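Local coordinates for phage integrase/site-specific recombinase (Haloarcula marismortui, PDB 3NRW), which probably binds DNA as a tyrosine-recombinase-type integrase in site-specific recombination, this piece being its N-terminal, all-helical core-binding domain, at residues A[12-16]-A[85-90]; A[62-66]-A[79-83]; A[51-56]-A[94-100]. All blocks are in the same frame, centred on the assembly; numbering follows the deposited sequence.

Interaction 1 of 3, residues A[12-16]-A[85-90]; sequences ARDRY and NWLEYL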
loop_
_atom_site.group_PDB
_atom_site.type_symbol
_atom_site.label_atom_id
_atom_site.label_comp_id
_atom_site.label_asym_id
_atom_site.label_seq_id
_atom_site.Cartn_x
_atom_site.Cartn_y
_atom_site.Cartn_z
ATOM N N ALA A 12 -3.818 -8.737 1.369
ATOM C CA ALA A 12 -4.135 -7.429 1.941
ATOM C C ALA A 12 -4.652 -6.469 0.875
ATOM O O ALA A 12 -5.536 -5.649 1.142
ATOM C CB ALA A 12 -2.898 -6.838 2.619
ATOM N N ARG A 13 -4.089 -6.567 -0.324
ATOM C CA ARG A 13 -4.500 -5.716 -1.437
ATOM C C ARG A 13 -5.940 -6.079 -1.821
ATOM O O ARG A 13 -6.797 -5.197 -1.912
ATOM C CB ARG A 13 -3.540 -5.910 -2.624
ATOM C CG ARG A 13 -3.790 -5.031 -3.859
ATOM C CD ARG A 13 -4.810 -5.662 -4.806
ATOM N NE ARG A 13 -4.589 -7.096 -4.984
ATOM C CZ ARG A 13 -3.600 -7.632 -5.694
ATOM N NH1 ARG A 13 -2.717 -6.857 -6.317
ATOM N NH2 ARG A 13 -3.489 -8.952 -5.770
ATOM N N ASP A 14 -6.212 -7.369 -2.024
ATOM C CA ASP A 14 -7.565 -7.808 -2.388
ATOM C C ASP A 14 -8.579 -7.423 -1.310
ATOM O O ASP A 14 -9.696 -7.000 -1.617
ATOM C CB ASP A 14 -7.650 -9.335 -2.578
ATOM C CG ASP A 14 -6.801 -9.857 -3.734
ATOM O OD1 ASP A 14 -6.480 -9.088 -4.664
ATOM O OD2 ASP A 14 -6.476 -11.064 -3.714
ATOM N N ARG A 15 -8.194 -7.583 -0.049
ATOM C CA ARG A 15 -9.089 -7.271 1.062
ATOM C C ARG A 15 -9.472 -5.800 1.064
ATOM O O ARG A 15 -10.636 -5.448 1.261
ATOM C CB ARG A 15 -8.430 -7.633 2.394
ATOM C CG ARG A 15 -9.418 -7.825 3.532
ATOM C CD ARG A 15 -8.687 -8.045 4.839
ATOM N NE ARG A 15 -9.587 -8.327 5.955
ATOM C CZ ARG A 15 -10.018 -9.540 6.287
ATOM N NH1 ARG A 15 -9.639 -10.603 5.587
ATOM N NH2 ARG A 15 -10.811 -9.694 7.337
ATOM N N TYR A 16 -8.484 -4.942 0.837
ATOM C CA TYR A 16 -8.704 -3.506 0.810
ATOM C C TYR A 16 -9.646 -3.101 -0.326
ATOM O O TYR A 16 -10.587 -2.329 -0.116
ATOM C CB TYR A 16 -7.358 -2.782 0.669
ATOM C CG TYR A 16 -7.473 -1.278 0.581
ATOM C CD1 TYR A 16 -7.989 -0.532 1.643
ATOM C CD2 TYR A 16 -7.080 -0.597 -0.575
ATOM C CE1 TYR A 16 -8.113 0.856 1.556
ATOM C CE2 TYR A 16 -7.201 0.789 -0.669
ATOM C CZ TYR A 16 -7.719 1.507 0.398
ATOM O OH TYR A 16 -7.863 2.873 0.301
ATOM N N ASN A 85 -3.483 5.225 2.895
ATOM C CA ASN A 85 -4.843 4.861 3.279
ATOM C C ASN A 85 -4.979 3.356 3.446
ATOM O O ASN A 85 -5.734 2.870 4.295
ATOM C CB ASN A 85 -5.846 5.352 2.238
ATOM C CG ASN A 85 -5.820 6.852 2.085
ATOM O OD1 ASN A 85 -5.434 7.568 3.006
ATOM N ND2 ASN A 85 -6.239 7.339 0.927
ATOM N N TRP A 86 -4.246 2.617 2.624
ATOM C CA TRP A 86 -4.279 1.167 2.692
ATOM C C TRP A 86 -3.738 0.707 4.040
ATOM O O TRP A 86 -4.372 -0.100 4.721
ATOM C CB TRP A 86 -3.452 0.593 1.547
ATOM C CG TRP A 86 -3.373 -0.889 1.478
ATOM C CD1 TRP A 86 -4.333 -1.793 1.827
ATOM C CD2 TRP A 86 -2.296 -1.641 0.913
ATOM N NE1 TRP A 86 -3.921 -3.076 1.500
ATOM C CE2 TRP A 86 -2.677 -3.002 0.936
ATOM C CE3 TRP A 86 -1.050 -1.291 0.380
ATOM C CZ2 TRP A 86 -1.846 -4.014 0.443
ATOM C CZ3 TRP A 86 -0.223 -2.303 -0.110
ATOM C CH2 TRP A 86 -0.629 -3.646 -0.076
ATOM N N LEU A 87 -2.581 1.230 4.436
ATOM C CA LEU A 87 -1.993 0.849 5.711
ATOM C C LEU A 87 -2.870 1.258 6.895
ATOM O O LEU A 87 -2.881 0.574 7.918
ATOM C CB LEU A 87 -0.588 1.437 5.854
ATOM C CG LEU A 87 0.422 0.923 4.819
ATOM C CD1 LEU A 87 1.796 1.484 5.131
ATOM C CD2 LEU A 87 0.459 -0.608 4.830
ATOM N N GLU A 88 -3.601 2.363 6.765
ATOM C CA GLU A 88 -4.488 2.798 7.847
ATOM C C GLU A 88 -5.571 1.742 8.034
ATOM O O GLU A 88 -5.933 1.407 9.160
ATOM C CB GLU A 88 -5.131 4.152 7.521
ATOM C CG GLU A 88 -4.114 5.265 7.327
ATOM C CD GLU A 88 -4.744 6.644 7.223
ATOM O OE1 GLU A 88 -5.829 6.764 6.617
ATOM O OE2 GLU A 88 -4.138 7.611 7.728
ATOM N N TYR A 89 -6.085 1.220 6.924
ATOM C CA TYR A 89 -7.109 0.184 6.970
ATOM C C TYR A 89 -6.539 -1.054 7.651
ATOM O O TYR A 89 -7.157 -1.618 8.555
ATOM C CB TYR A 89 -7.578 -0.177 5.554
ATOM C CG TYR A 89 -8.400 -1.444 5.474
ATOM C CD1 TYR A 89 -9.605 -1.565 6.168
ATOM C CD2 TYR A 89 -7.970 -2.532 4.709
ATOM C CE1 TYR A 89 -10.359 -2.733 6.104
ATOM C CE2 TYR A 89 -8.716 -3.703 4.640
ATOM C CZ TYR A 89 -9.912 -3.798 5.342
ATOM O OH TYR A 89 -10.660 -4.954 5.290
ATOM N N LEU A 90 -5.357 -1.476 7.213
ATOM C CA LEU A 90 -4.726 -2.656 7.790
ATOM C C LEU A 90 -4.405 -2.481 9.271
ATOM O O LEU A 90 -4.473 -3.439 10.039
ATOM C CB LEU A 90 -3.452 -3.015 7.020
ATOM C CG LEU A 90 -3.640 -3.425 5.556
ATOM C CD1 LEU A 90 -2.278 -3.755 4.970
ATOM C CD2 LEU A 90 -4.579 -4.631 5.443
HETATM O O HOH W 1 -6.849 5.267 -1.460
#
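The short helical segments 12-16 and 85-90 cross almost at right angles: their N-to-C directions make an angle of 91° and their axes come no closer than 10.5 Å. Y16 lies nearest W86, CA to CA 6.7 Å, and A12 nearest L90, CA to CA 7.6 Å. The wide axis spacing is filled by aromatic rings. W86 adopts chi1 t, which carries its indole into the crossing, where NE1 donates a hydrogen bond to the backbone O of A12 (3.1 Å). That carbonyl also accepts the helical bond from Y16 N (3.0 Å), so the indole adds a second donor to an acceptor already in use. Such a perpendicular crossing joins the first and last helices of the four-helix core-binding domain, helices 9-20 and 73-92. Y16, W86 and Y89 form an aromatic cluster. CA of W86 lies over a face of the Y16 ring, 4.1 Å from its centroid, in a CH-pi contact, while Y16 CB packs on W86 CD1 at 3.4 Å and Y16 CD1 on Y89 CD2 at 3.7 Å. The Y89 ring also stacks on H19, and F39 and L36 of helix 26-45 also contact W86. A12 CB touches W86 CZ2 (3.7 Å) and L90 CD1 (3.9 Å). One water joins Y16 OH (3.1 Å) to N85 ND2 (3.2 Å), accepting from the amide.

Interaction 2 of 3, residues A[62-66]-A[79-83]; sequences YETFR and EMQTL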
loop_
_atom_site.group_PDB
_atom_site.type_symbol
_atom_site.label_atom_id
_atom_site.label_comp_id
_atom_site.label_asym_id
_atom_site.label_seq_id
_atom_site.Cartn_x
_atom_site.Cartn_y
_atom_site.Cartn_z
ATOM N N TYR A 62 10.548 1.591 -0.811
ATOM C CA TYR A 62 9.515 1.557 -1.836
ATOM C C TYR A 62 9.328 2.929 -2.465
ATOM O O TYR A 62 9.263 3.059 -3.692
ATOM C CB TYR A 62 8.180 1.088 -1.261
ATOM C CG TYR A 62 7.094 1.059 -2.311
ATOM C CD1 TYR A 62 6.057 1.988 -2.296
ATOM C CD2 TYR A 62 7.129 0.130 -3.346
ATOM C CE1 TYR A 62 5.078 1.991 -3.291
ATOM C CE2 TYR A 62 6.161 0.121 -4.345
ATOM C CZ TYR A 62 5.138 1.054 -4.309
ATOM O OH TYR A 62 4.181 1.044 -5.290
ATOM N N GLU A 63 9.243 3.956 -1.631
ATOM C CA GLU A 63 9.058 5.300 -2.149
ATOM C C GLU A 63 10.167 5.674 -3.129
ATOM O O GLU A 63 9.908 6.211 -4.211
ATOM C CB GLU A 63 9.017 6.307 -1.004
ATOM C CG GLU A 63 8.830 7.738 -1.470
ATOM C CD GLU A 63 8.795 8.717 -0.323
ATOM O OE1 GLU A 63 8.716 9.932 -0.596
ATOM O OE2 GLU A 63 8.847 8.270 0.842
ATOM N N THR A 64 11.406 5.389 -2.748
ATOM C CA THR A 64 12.547 5.702 -3.599
ATOM C C THR A 64 12.505 4.922 -4.909
ATOM O O THR A 64 12.858 5.439 -5.969
ATOM C CB THR A 64 13.845 5.410 -2.858
ATOM O OG1 THR A 64 13.886 6.224 -1.681
ATOM C CG2 THR A 64 15.042 5.733 -3.730
ATOM N N PHE A 65 12.074 3.671 -4.824
ATOM C CA PHE A 65 11.944 2.816 -5.991
ATOM C C PHE A 65 10.966 3.476 -6.966
ATOM O O PHE A 65 11.285 3.679 -8.144
ATOM C CB PHE A 65 11.442 1.440 -5.537
ATOM C CG PHE A 65 10.910 0.579 -6.643
ATOM C CD1 PHE A 65 9.541 0.345 -6.749
ATOM C CD2 PHE A 65 11.770 -0.032 -7.552
ATOM C CE1 PHE A 65 9.033 -0.489 -7.743
ATOM C CE2 PHE A 65 11.273 -0.869 -8.551
ATOM C CZ PHE A 65 9.901 -1.100 -8.646
ATOM N N ARG A 66 9.786 3.837 -6.474
ATOM C CA ARG A 66 8.781 4.468 -7.328
ATOM C C ARG A 66 9.259 5.820 -7.878
ATOM O O ARG A 66 8.954 6.175 -9.017
ATOM C CB ARG A 66 7.460 4.636 -6.564
ATOM C CG ARG A 66 6.787 3.309 -6.194
ATOM C CD ARG A 66 6.515 2.453 -7.432
ATOM N NE ARG A 66 5.492 3.044 -8.290
ATOM C CZ ARG A 66 5.495 2.978 -9.619
ATOM N NH1 ARG A 66 6.474 2.347 -10.257
ATOM N NH2 ARG A 66 4.522 3.550 -10.312
ATOM N N GLU A 79 -0.229 7.865 -5.459
ATOM C CA GLU A 79 0.135 6.481 -5.225
ATOM C C GLU A 79 0.521 6.289 -3.765
ATOM O O GLU A 79 0.120 5.312 -3.123
ATOM C CB GLU A 79 1.311 6.111 -6.119
ATOM C CG GLU A 79 1.488 4.640 -6.316
ATOM C CD GLU A 79 2.673 4.325 -7.188
ATOM O OE1 GLU A 79 2.721 4.818 -8.335
ATOM O OE2 GLU A 79 3.559 3.588 -6.716
HETATM N N MSE A 80 1.308 7.219 -3.235
HETATM C CA MSE A 80 1.732 7.118 -1.844
HETATM C C MSE A 80 0.550 7.345 -0.905
HETATM O O MSE A 80 0.488 6.752 0.172
HETATM C CB MSE A 80 2.853 8.124 -1.541
HETATM C CG MSE A 80 4.178 7.849 -2.276
HETATM SE SE MSE A 80 4.874 6.066 -1.962
HETATM C CE MSE A 80 5.334 6.194 -0.073
ATOM N N GLN A 81 -0.380 8.203 -1.315
ATOM C CA GLN A 81 -1.563 8.496 -0.510
ATOM C C GLN A 81 -2.448 7.254 -0.411
ATOM O O GLN A 81 -3.017 6.961 0.644
ATOM C CB GLN A 81 -2.359 9.647 -1.123
ATOM C CG GLN A 81 -3.626 9.989 -0.360
ATOM C CD GLN A 81 -3.345 10.401 1.072
ATOM O OE1 GLN A 81 -2.689 11.413 1.321
ATOM N NE2 GLN A 81 -3.832 9.610 2.023
ATOM N N THR A 82 -2.576 6.531 -1.519
ATOM C CA THR A 82 -3.376 5.321 -1.504
ATOM C C THR A 82 -2.646 4.297 -0.645
ATOM O O THR A 82 -3.276 3.556 0.100
ATOM C CB THR A 82 -3.615 4.765 -2.926
ATOM O OG1 THR A 82 -4.626 5.547 -3.580
ATOM C CG2 THR A 82 -4.074 3.313 -2.865
ATOM N N LEU A 83 -1.318 4.267 -0.734
ATOM C CA LEU A 83 -0.535 3.340 0.079
ATOM C C LEU A 83 -0.815 3.663 1.544
ATOM O O LEU A 83 -1.035 2.773 2.368
ATOM C CB LEU A 83 0.968 3.493 -0.212
ATOM C CG LEU A 83 1.923 2.677 0.669
ATOM C CD1 LEU A 83 1.570 1.203 0.574
ATOM C CD2 LEU A 83 3.374 2.905 0.247
#
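Side chains bridge segments 62-66 and 79-83, two helical segments that run nearly antiparallel (155°), their axes 11.8 Å apart at closest approach. The polar link is a two-pronged salt bridge. R66 is folded, with chi1, chi2 and chi3 all m, so that its guanidinium presents an edge to the carboxylate of E79: NE donates to E79 OE2 at 2.6 Å and NH2 to E79 OE1 at 3.0 Å. E79 reaches out to it with chi1 and chi2 both t. Both residues are buried, so the pair neutralises two charges within the interior. Y62, chi1 t, extends across the gap one helical turn before R66, placing its OH 3.0 Å from E79 OE2. Y62 CD1 also packs 3.8 Å from L83 CD2; L83, chi1 t and chi2 p, brings CD2 against the tyrosine. Selenomethionine M80 is curled through three m torsions so that SE comes 4.3 Å from Y62 CD1, an oblique Met-aromatic contact, and CE 3.8 Å from E63 CB. E63 is fully extended, and its OE1 hydrogen-bonds to H105 ND1 of the C-terminal tail. The contact thus pairs consecutive helices, 56-67 and 73-92, as an antiparallel helical hairpin within the core-binding domain. Helix 26-45 closes one side, with F39 and W42 meeting the Y62 ring edge-to-face and R35 touching E79; on M80 lie V104 and P107 of the tail.

Interaction 3 of 3, residues A[51-56]-A[94-100]; sequences MRELTG and DVVDEDL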
loop_
_atom_site.group_PDB
_atom_site.type_symbol
_atom_site.label_atom_id
_atom_site.label_comp_id
_atom_site.label_asym_id
_atom_site.label_seq_id
_atom_site.Cartn_x
_atom_site.Cartn_y
_atom_site.Cartn_z
HETATM N N MSE A 51 2.309 -8.370 5.617
HETATM C CA MSE A 51 2.349 -6.922 5.695
HETATM C C MSE A 51 2.914 -6.401 7.013
HETATM O O MSE A 51 3.491 -5.315 7.053
HETATM C CB MSE A 51 0.951 -6.342 5.451
HETATM C CG MSE A 51 0.450 -6.513 4.022
HETATM SE SE MSE A 51 1.540 -5.576 2.683
HETATM C CE MSE A 51 0.820 -3.776 2.921
ATOM N N ARG A 52 2.766 -7.171 8.086
ATOM C CA ARG A 52 3.281 -6.739 9.380
ATOM C C ARG A 52 4.806 -6.581 9.355
ATOM O O ARG A 52 5.381 -5.895 10.201
ATOM C CB ARG A 52 2.877 -7.738 10.470
ATOM C CG ARG A 52 3.096 -7.234 11.888
ATOM C CD ARG A 52 2.748 -8.308 12.901
ATOM N NE ARG A 52 1.355 -8.743 12.801
ATOM C CZ ARG A 52 0.306 -8.003 13.150
ATOM N NH1 ARG A 52 0.475 -6.777 13.623
ATOM N NH2 ARG A 52 -0.917 -8.502 13.048
ATOM N N GLU A 53 5.452 -7.209 8.376
ATOM C CA GLU A 53 6.906 -7.145 8.232
ATOM C C GLU A 53 7.389 -5.768 7.784
ATOM O O GLU A 53 8.570 -5.450 7.906
ATOM C CB GLU A 53 7.384 -8.204 7.234
ATOM C CG GLU A 53 7.168 -9.636 7.712
ATOM C CD GLU A 53 7.529 -10.677 6.666
ATOM O OE1 GLU A 53 7.503 -11.883 6.993
ATOM O OE2 GLU A 53 7.828 -10.294 5.515
ATOM N N LEU A 54 6.477 -4.956 7.260
ATOM C CA LEU A 54 6.833 -3.617 6.807
ATOM C C LEU A 54 7.353 -2.737 7.939
ATOM O O LEU A 54 6.946 -2.883 9.091
ATOM C CB LEU A 54 5.627 -2.946 6.156
ATOM C CG LEU A 54 5.222 -3.527 4.803
ATOM C CD1 LEU A 54 3.958 -2.839 4.326
ATOM C CD2 LEU A 54 6.356 -3.336 3.794
ATOM N N THR A 55 8.256 -1.825 7.586
ATOM C CA THR A 55 8.870 -0.887 8.527
ATOM C C THR A 55 9.086 0.444 7.820
ATOM O O THR A 55 8.894 0.547 6.608
ATOM C CB THR A 55 10.262 -1.362 8.983
ATOM O OG1 THR A 55 11.128 -1.441 7.843
ATOM C CG2 THR A 55 10.181 -2.723 9.650
ATOM N N GLY A 56 9.501 1.458 8.575
ATOM C CA GLY A 56 9.766 2.753 7.972
ATOM C C GLY A 56 10.834 2.620 6.896
ATOM O O GLY A 56 10.769 3.276 5.850
ATOM N N ASP A 94 -5.831 -4.721 12.622
ATOM C CA ASP A 94 -4.746 -5.434 13.279
ATOM C C ASP A 94 -3.800 -6.245 12.386
ATOM O O ASP A 94 -3.158 -7.184 12.858
ATOM C CB ASP A 94 -5.353 -6.349 14.359
ATOM C CG ASP A 94 -6.388 -5.633 15.218
ATOM O OD1 ASP A 94 -6.047 -4.575 15.794
ATOM O OD2 ASP A 94 -7.539 -6.126 15.320
ATOM N N VAL A 95 -3.701 -5.878 11.111
ATOM C CA VAL A 95 -2.831 -6.588 10.173
ATOM C C VAL A 95 -1.400 -6.049 10.190
ATOM O O VAL A 95 -0.453 -6.762 9.849
ATOM C CB VAL A 95 -3.413 -6.521 8.746
ATOM C CG1 VAL A 95 -2.438 -7.117 7.738
ATOM C CG2 VAL A 95 -4.725 -7.285 8.707
ATOM N N VAL A 96 -1.241 -4.788 10.578
ATOM C CA VAL A 96 0.087 -4.205 10.672
ATOM C C VAL A 96 0.177 -3.363 11.942
ATOM O O VAL A 96 -0.847 -3.002 12.525
ATOM C CB VAL A 96 0.425 -3.319 9.454
ATOM C CG1 VAL A 96 1.900 -3.003 9.466
ATOM C CG2 VAL A 96 0.068 -4.033 8.156
ATOM N N ASP A 97 1.403 -3.076 12.372
ATOM C CA ASP A 97 1.653 -2.272 13.568
ATOM C C ASP A 97 0.885 -0.959 13.493
ATOM O O ASP A 97 0.842 -0.318 12.446
ATOM C CB ASP A 97 3.147 -1.967 13.699
ATOM C CG ASP A 97 3.965 -3.186 14.077
ATOM O OD1 ASP A 97 5.209 -3.108 13.990
ATOM O OD2 ASP A 97 3.371 -4.212 14.471
ATOM N N GLU A 98 0.294 -0.549 14.611
ATOM C CA GLU A 98 -0.476 0.686 14.637
ATOM C C GLU A 98 0.321 1.940 14.292
ATOM O O GLU A 98 -0.254 2.933 13.849
ATOM C CB GLU A 98 -1.152 0.869 16.000
ATOM C CG GLU A 98 -0.231 0.693 17.195
ATOM C CD GLU A 98 -0.234 -0.728 17.733
ATOM O OE1 GLU A 98 0.148 -1.660 16.989
ATOM O OE2 GLU A 98 -0.625 -0.913 18.908
ATOM N N ASP A 99 1.638 1.910 14.484
ATOM C CA ASP A 99 2.451 3.085 14.179
ATOM C C ASP A 99 3.102 3.062 12.799
ATOM O O ASP A 99 3.978 3.878 12.507
ATOM C CB ASP A 99 3.539 3.280 15.244
ATOM C CG ASP A 99 4.524 2.123 15.301
ATOM O OD1 ASP A 99 5.521 2.230 16.045
ATOM O OD2 ASP A 99 4.307 1.104 14.610
ATOM N N LEU A 100 2.671 2.147 11.939
ATOM C CA LEU A 100 3.258 2.059 10.609
ATOM C C LEU A 100 2.727 3.068 9.590
ATOM O O LEU A 100 3.501 3.721 8.892
ATOM C CB LEU A 100 3.084 0.650 10.040
ATOM C CG LEU A 100 3.770 0.475 8.682
ATOM C CD1 LEU A 100 5.279 0.337 8.885
ATOM C CD2 LEU A 100 3.223 -0.748 7.983
HETATM O O HOH W 2 0.471 -8.994 8.409
HETATM O O HOH W 3 -2.003 -6.206 15.482
HETATM O O HOH W 4 6.240 -1.948 11.503
#
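R52 does most of the polar work between the 3-10 turn at 51-53 and the loop 94-100. R52 NH2 donates to the backbone O of D94 at 2.6 Å and also to P5 O, while a water links R52 NH1 (3.1 Å) to the same D94 O (3.0 Å). V95 O lies over a face of the R52 guanidinium; a second water accepts from the backbone N of R52 (2.9 Å) and donates to V95 O (2.8 Å). A third water donates to both L54 O (2.7 Å) and D97 OD1 (2.9 Å). The salt bridge from R52 NH1 to D97 OD2 is long, 4.0 Å. D94, with positive phi, is the C-prime residue of the Schellman motif ending helix 73-92; D97 to L100 form a type I turn, closed by L100 N to D97 O (3.1 Å). T55 N-caps helix 56-67 through K58 N. Beneath the polar layer, M51 CB packs on V96 CG2 (3.7 Å), and L54 CB on L100 CD2 (3.7 Å). These two loops are therefore joined by one direct arginine-to-carbonyl hydrogen bond, R52 to D94, by bridging waters and by apolar packing, with little reliance on charge pairing.

In the fold
From the N terminus, helix 9-20 supplies the first half of interaction 1, whose partner waits 69 residues on, near the end of helix 73-92; the loop so closed holds helices 26-45 and 56-67. Between these two helices, segment 51-56 opens interaction 3, which ends after helix 73-92, so interactions 1 and 3 cross along the chain. They also touch: M51 packs on A12, W86 and L90, and V95 N lies 2.8 Å from L90 O. Interaction 2 closes the shortest loop, between helices 56-67 and 73-92, and lies within both larger ones. Helix 73-92 thus meets helix 9-20 and helix 56-67 on opposite sides of the chain's centre.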